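Local coordinates for hydroxyethylphosphonate dioxygenase (Streptomyces albus, PDB 6B9R), which catalyses the iron(II)-dependent oxidative cleavage of 2-hydroxyethylphosphonate to hydroxymethylphosphonate and formate, using molecular oxygen, at the interface of chains A and B. Residues are numbered along the deposited sequence; one frame, centred on the assembly and turned at random. Chains: chain A/B, Hydroxyethylphosphonate dioxygenase.

Contact 1: the interface of chains A and B. Residues chain A 422, 427, 431, 434, 442; chain B 150, 211-212, 216, 220.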
loop_
_atom_site.group_PDB
_atom_site.type_symbol
_atom_site.label_atom_id
_atom_site.label_comp_id
_atom_site.label_asym_id
_atom_site.label_seq_id
_atom_site.Cartn_x
_atom_site.Cartn_y
_atom_site.Cartn_z
ATOM N N SER A 422 -1.142 6.640 1.569
ATOM C CA SER A 422 -1.543 5.324 1.093
ATOM C C SER A 422 -1.956 5.333 -0.374
ATOM O O SER A 422 -2.027 4.263 -0.983
ATOM C CB SER A 422 -2.675 4.789 1.964
ATOM O OG SER A 422 -2.248 4.710 3.314
ATOM N N VAL A 427 -1.855 2.869 -6.775
ATOM C CA VAL A 427 -3.246 3.255 -6.526
ATOM C C VAL A 427 -3.689 4.314 -7.530
ATOM O O VAL A 427 -4.780 4.244 -8.100
ATOM C CB VAL A 427 -3.423 3.754 -5.078
ATOM C CG1 VAL A 427 -4.822 4.374 -4.899
ATOM C CG2 VAL A 427 -3.210 2.621 -4.064
ATOM N N LEU A 431 -6.828 4.237 -10.023
ATOM C CA LEU A 431 -7.861 5.268 -10.120
ATOM C C LEU A 431 -8.010 5.767 -11.551
ATOM O O LEU A 431 -9.130 6.012 -12.016
ATOM C CB LEU A 431 -7.549 6.445 -9.192
ATOM C CG LEU A 431 -7.630 6.245 -7.676
ATOM C CD1 LEU A 431 -7.061 7.467 -6.971
ATOM C CD2 LEU A 431 -9.068 5.965 -7.225
ATOM N N MET A 434 -10.135 3.343 -13.813
ATOM C CA MET A 434 -11.539 3.110 -13.503
ATOM C C MET A 434 -12.450 3.778 -14.527
ATOM O O MET A 434 -12.139 4.855 -15.031
ATOM C CB MET A 434 -11.877 3.658 -12.124
ATOM C CG MET A 434 -11.434 2.795 -10.992
ATOM S SD MET A 434 -11.980 3.555 -9.461
ATOM C CE MET A 434 -11.355 2.365 -8.282
ATOM N N TYR A 442 -16.176 3.857 -5.341
ATOM C CA TYR A 442 -14.990 3.423 -4.607
ATOM C C TYR A 442 -14.884 4.160 -3.281
ATOM O O TYR A 442 -14.612 3.550 -2.241
ATOM C CB TYR A 442 -13.747 3.643 -5.471
ATOM C CG TYR A 442 -12.422 3.511 -4.744
ATOM C CD1 TYR A 442 -12.034 2.308 -4.177
ATOM C CD2 TYR A 442 -11.561 4.598 -4.637
ATOM C CE1 TYR A 442 -10.808 2.182 -3.520
ATOM C CE2 TYR A 442 -10.342 4.485 -3.988
ATOM C CZ TYR A 442 -9.968 3.270 -3.431
ATOM O OH TYR A 442 -8.746 3.167 -2.780
ATOM N N LEU B 150 -16.395 -3.374 -7.028
ATOM C CA LEU B 150 -15.073 -2.811 -6.759
ATOM C C LEU B 150 -13.946 -3.771 -7.128
ATOM O O LEU B 150 -12.927 -3.347 -7.685
ATOM C CB LEU B 150 -14.968 -2.422 -5.287
ATOM C CG LEU B 150 -13.560 -2.169 -4.743
ATOM C CD1 LEU B 150 -12.920 -0.946 -5.381
ATOM C CD2 LEU B 150 -13.596 -2.048 -3.226
ATOM N N GLU B 211 -4.112 -2.713 -4.725
ATOM C CA GLU B 211 -3.717 -1.443 -4.140
ATOM C C GLU B 211 -4.925 -0.685 -3.581
ATOM O O GLU B 211 -4.824 -0.003 -2.554
ATOM C CB GLU B 211 -2.970 -0.632 -5.210
ATOM N N LEU B 212 -6.084 -0.819 -4.234
ATOM C CA LEU B 212 -7.238 0.022 -3.928
ATOM C C LEU B 212 -7.854 -0.271 -2.565
ATOM O O LEU B 212 -8.321 0.653 -1.888
ATOM C CB LEU B 212 -8.302 -0.159 -5.006
ATOM C CG LEU B 212 -7.957 0.448 -6.354
ATOM C CD1 LEU B 212 -8.960 -0.053 -7.388
ATOM C CD2 LEU B 212 -7.973 1.977 -6.257
ATOM N N ALA B 216 -5.584 2.671 1.373
ATOM C CA ALA B 216 -5.756 3.719 0.373
ATOM C C ALA B 216 -7.214 4.154 0.292
ATOM O O ALA B 216 -7.510 5.355 0.258
ATOM C CB ALA B 216 -5.235 3.241 -0.990
ATOM N N LEU B 220 -8.424 8.026 0.978
ATOM C CA LEU B 220 -9.087 8.716 -0.121
ATOM C C LEU B 220 -10.537 9.047 0.230
ATOM O O LEU B 220 -11.046 10.111 -0.149
ATOM C CB LEU B 220 -8.995 7.868 -1.397
ATOM C CG LEU B 220 -7.562 7.728 -1.926
ATOM C CD1 LEU B 220 -7.455 6.748 -3.087
ATOM C CD2 LEU B 220 -7.027 9.104 -2.350
#
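Two C-terminal helices of chain A, 425-433 and 438-443, meet the loop around B:Glu211 and B:Leu212 and the following helix 215-223 of chain B, with A:Tyr442 and B:Leu212 at the middle of the contact. The tyrosine's CG stands anti to its backbone N (chi1 168°), which sends the ring away from helix 438-443 and across chain B. Its phenolic OH donates a hydrogen bond to the backbone carbonyl O of B:Leu212, 2.7 Å away. The donor sits in the carbonyl plane on a lone pair, with a C=O...OH angle of 125°, and that oxygen in turn lies at the ring's edge, in its plane. This ties down the tip of a largely apolar side chain, while the packing round the ring restrains how it is turned.

Three leucines of chain B pack against one face and the edges of the same ring. The methyl CD2 of B:Leu212 comes up against one face near the hydroxyl end, 3.7 Å from CZ of A:Tyr442. B:Leu220 instead puts CD1 at the edge, in plane, 3.8 Å from CE2 of A:Tyr442. On the other flank of the ring, CD1 of B:Leu150 approaches CD1 of A:Tyr442 at 3.6 Å. The second branch of B:Leu212 meets A:Met434 tip to tip, CD1 to the thioether methyl CE at 3.5 Å, because the methionine chain is extended beyond CG.

Towards helix 425-433, A:Val427 splits its methyls: CG2 packs on CB of B:Glu211 at 3.5 Å, while CG1 slides past B:Leu220. Next to it, the small B:Ala216 lets chain A come close, and its CB lies 3.4 Å from the carbonyl O of A:Ser422. A:Leu431 adds a looser tip-to-tip touch on B:Leu220.

The patch is thus a largely apolar seam pinned by the tyrosine-to-carbonyl hydrogen bond. Repeated by the two-fold axis, it probably helps hold the two subunits together as a dimer.

Contact 2: the interface of chains A and B. Residues chain A 435, 438, 441-442, 445, 449; chain B 147-149, 187.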
loop_
_atom_site.group_PDB
_atom_site.type_symbol
_atom_site.label_atom_id
_atom_site.label_comp_id
_atom_site.label_asym_id
_atom_site.label_seq_id
_atom_site.Cartn_x
_atom_site.Cartn_y
_atom_site.Cartn_z
ATOM N N PRO A 435 -13.595 3.169 -14.833
ATOM C CA PRO A 435 -14.566 3.830 -15.714
ATOM C C PRO A 435 -15.196 5.050 -15.057
ATOM O O PRO A 435 -15.176 5.224 -13.836
ATOM C CB PRO A 435 -15.614 2.739 -15.984
ATOM C CG PRO A 435 -15.460 1.762 -14.878
ATOM C CD PRO A 435 -14.008 1.800 -14.474
ATOM N N ALA A 438 -16.928 5.723 -11.453
ATOM C CA ALA A 438 -16.615 4.646 -10.524
ATOM C C ALA A 438 -15.906 5.153 -9.274
ATOM O O ALA A 438 -16.039 4.549 -8.201
ATOM C CB ALA A 438 -15.770 3.585 -11.221
ATOM N N ARG A 441 -18.160 5.512 -6.289
ATOM C CA ARG A 441 -18.566 4.293 -5.588
ATOM C C ARG A 441 -17.397 3.676 -4.832
ATOM O O ARG A 441 -17.600 3.025 -3.800
ATOM C CB ARG A 441 -19.153 3.268 -6.563
ATOM C CG ARG A 441 -20.591 3.547 -7.000
ATOM C CD ARG A 441 -21.113 2.467 -7.965
ATOM N NE ARG A 441 -21.129 1.138 -7.354
ATOM C CZ ARG A 441 -21.161 0.006 -8.051
ATOM N NH1 ARG A 441 -21.153 -1.170 -7.429
ATOM N NH2 ARG A 441 -21.185 0.059 -9.379
ATOM N N TYR A 442 -16.176 3.857 -5.341
ATOM C CA TYR A 442 -14.990 3.423 -4.607
ATOM C C TYR A 442 -14.884 4.160 -3.281
ATOM O O TYR A 442 -14.612 3.550 -2.241
ATOM C CB TYR A 442 -13.747 3.643 -5.471
ATOM C CG TYR A 442 -12.422 3.511 -4.744
ATOM C CD1 TYR A 442 -12.034 2.308 -4.177
ATOM C CD2 TYR A 442 -11.561 4.598 -4.637
ATOM C CE1 TYR A 442 -10.808 2.182 -3.520
ATOM C CE2 TYR A 442 -10.342 4.485 -3.988
ATOM C CZ TYR A 442 -9.968 3.270 -3.431
ATOM O OH TYR A 442 -8.746 3.167 -2.780
ATOM N N GLU A 445 -19.492 3.127 -1.374
ATOM C CA GLU A 445 -20.429 2.254 -2.058
ATOM C C GLU A 445 -21.843 2.586 -1.614
ATOM O O GLU A 445 -22.100 2.838 -0.432
ATOM C CB GLU A 445 -20.114 0.789 -1.776
ATOM C CG GLU A 445 -21.069 -0.210 -2.447
ATOM C CD GLU A 445 -21.000 -0.182 -3.979
ATOM O OE1 GLU A 445 -21.560 0.744 -4.605
ATOM O OE2 GLU A 445 -20.388 -1.106 -4.558
ATOM N N TRP A 449 -24.669 -4.899 -5.615
ATOM C CA TRP A 449 -23.830 -5.011 -6.802
ATOM C C TRP A 449 -24.603 -5.378 -8.062
ATOM O O TRP A 449 -24.010 -5.356 -9.143
ATOM C CB TRP A 449 -22.689 -6.016 -6.566
ATOM C CG TRP A 449 -23.053 -7.484 -6.686
ATOM C CD1 TRP A 449 -22.902 -8.270 -7.785
ATOM C CD2 TRP A 449 -23.577 -8.332 -5.653
ATOM N NE1 TRP A 449 -23.321 -9.557 -7.515
ATOM C CE2 TRP A 449 -23.738 -9.618 -6.211
ATOM C CE3 TRP A 449 -23.936 -8.126 -4.320
ATOM C CZ2 TRP A 449 -24.248 -10.693 -5.480
ATOM C CZ3 TRP A 449 -24.432 -9.197 -3.589
ATOM C CH2 TRP A 449 -24.594 -10.462 -4.175
ATOM N N LYS B 147 -23.997 -4.191 -11.762
ATOM C CA LYS B 147 -23.682 -2.771 -11.813
ATOM C C LYS B 147 -22.185 -2.508 -11.837
ATOM O O LYS B 147 -21.777 -1.347 -11.807
ATOM C CB LYS B 147 -24.321 -2.056 -10.621
ATOM C CG LYS B 147 -25.839 -2.179 -10.621
ATOM C CD LYS B 147 -26.453 -1.644 -9.355
ATOM C CE LYS B 147 -27.968 -1.681 -9.423
ATOM N NZ LYS B 147 -28.542 -1.222 -8.132
ATOM N N GLY B 148 -21.367 -3.556 -11.925
ATOM C CA GLY B 148 -19.941 -3.440 -11.682
ATOM C C GLY B 148 -19.676 -3.486 -10.196
ATOM O O GLY B 148 -20.461 -2.948 -9.403
ATOM N N HIS B 149 -18.587 -4.142 -9.799
ATOM C CA HIS B 149 -18.189 -4.211 -8.404
ATOM C C HIS B 149 -16.742 -3.761 -8.257
ATOM O O HIS B 149 -15.960 -3.787 -9.208
ATOM C CB HIS B 149 -18.364 -5.613 -7.833
ATOM C CG HIS B 149 -17.844 -6.703 -8.721
ATOM N ND1 HIS B 149 -16.507 -6.834 -9.037
ATOM C CD2 HIS B 149 -18.480 -7.729 -9.335
ATOM C CE1 HIS B 149 -16.345 -7.890 -9.814
ATOM N NE2 HIS B 149 -17.526 -8.450 -10.007
ATOM N N PHE B 187 -15.323 -2.145 -11.313
ATOM C CA PHE B 187 -16.602 -1.514 -11.632
ATOM C C PHE B 187 -16.994 -1.653 -13.102
ATOM O O PHE B 187 -17.927 -0.980 -13.555
ATOM C CB PHE B 187 -16.622 -0.033 -11.211
ATOM C CG PHE B 187 -16.542 0.169 -9.724
ATOM C CD1 PHE B 187 -17.589 -0.222 -8.909
ATOM C CD2 PHE B 187 -15.403 0.721 -9.140
ATOM C CE1 PHE B 187 -17.525 -0.050 -7.539
ATOM C CE2 PHE B 187 -15.338 0.898 -7.767
ATOM C CZ PHE B 187 -16.399 0.514 -6.971
#
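B:Phe187 and A:Arg441, the two residues with most surface buried here, cross with their flat groups 66° apart. The phenylalanine rim comes down on the arginine: CE1 of B:Phe187 stands over the centre of one guanidinium face, 3.7 Å from CZ of A:Arg441. Further round the ring, CD2 of B:Phe187 packs on the methyl CB of A:Ala438 at 3.6 Å, and CE2 reaches CB of A:Tyr442, wedging the ring against helix 438-443.

The arginine is held from both chains. Its bend at chi3 (61°) turns the head towards A:Glu445, which it grips side-on. NE of A:Arg441 bonds OE1 of A:Glu445 at 2.8 Å, a salt bridge on the oxygen's syn lone pair. NH1 of A:Arg441 bonds OE2 of A:Glu445 at 3.0 Å. Across the interface NH1 of A:Arg441 also donates to the carbonyl O of B:Gly148 at 2.7 Å. NH2 of A:Arg441 donates to the carbonyl O of B:Lys147 at 2.9 Å, from above the carbonyl plane. The carboxylate thus fixes the rotation of a group that clamps two consecutive carbonyls. An alanine here would probably leave both carbonyls and the A:Glu445 carboxylate without their mate and open a gap beside B:Phe187.

A:Trp449 takes part through its backbone, its carbonyl O accepting a nearly straight bond (174° at H) from N of B:Lys147 at 2.9 Å.

In the fold, the C-terminal helix and tail of chain A lie against two loops of chain B's cupin barrel, one leading into strand 152-158 and the other joining strands 181-184 and 190-194. The first carries the iron ligand B:His149 directly after the clamped B:Gly148, and may therefore be steadied by the neighbouring subunit.

The C-alpha centres of contact 1 and contact 2 lie about 12 Å apart, and A:Tyr442 belongs to both: its ring serves contact 1, while its backbone end borders contact 2. Helix 438-443 therefore works two ways, facing the loop at B:Leu212 and helix 215-223 in contact 1 and barrel loops beside the iron site in contact 2. B:Leu150 and the iron ligand B:His149, adjacent in sequence, join them from the other chain. Together they make one continuous strip along the C-terminal segment of chain A, duplicated by the two-fold axis, and this could couple pairing of the subunits to order around each iron site.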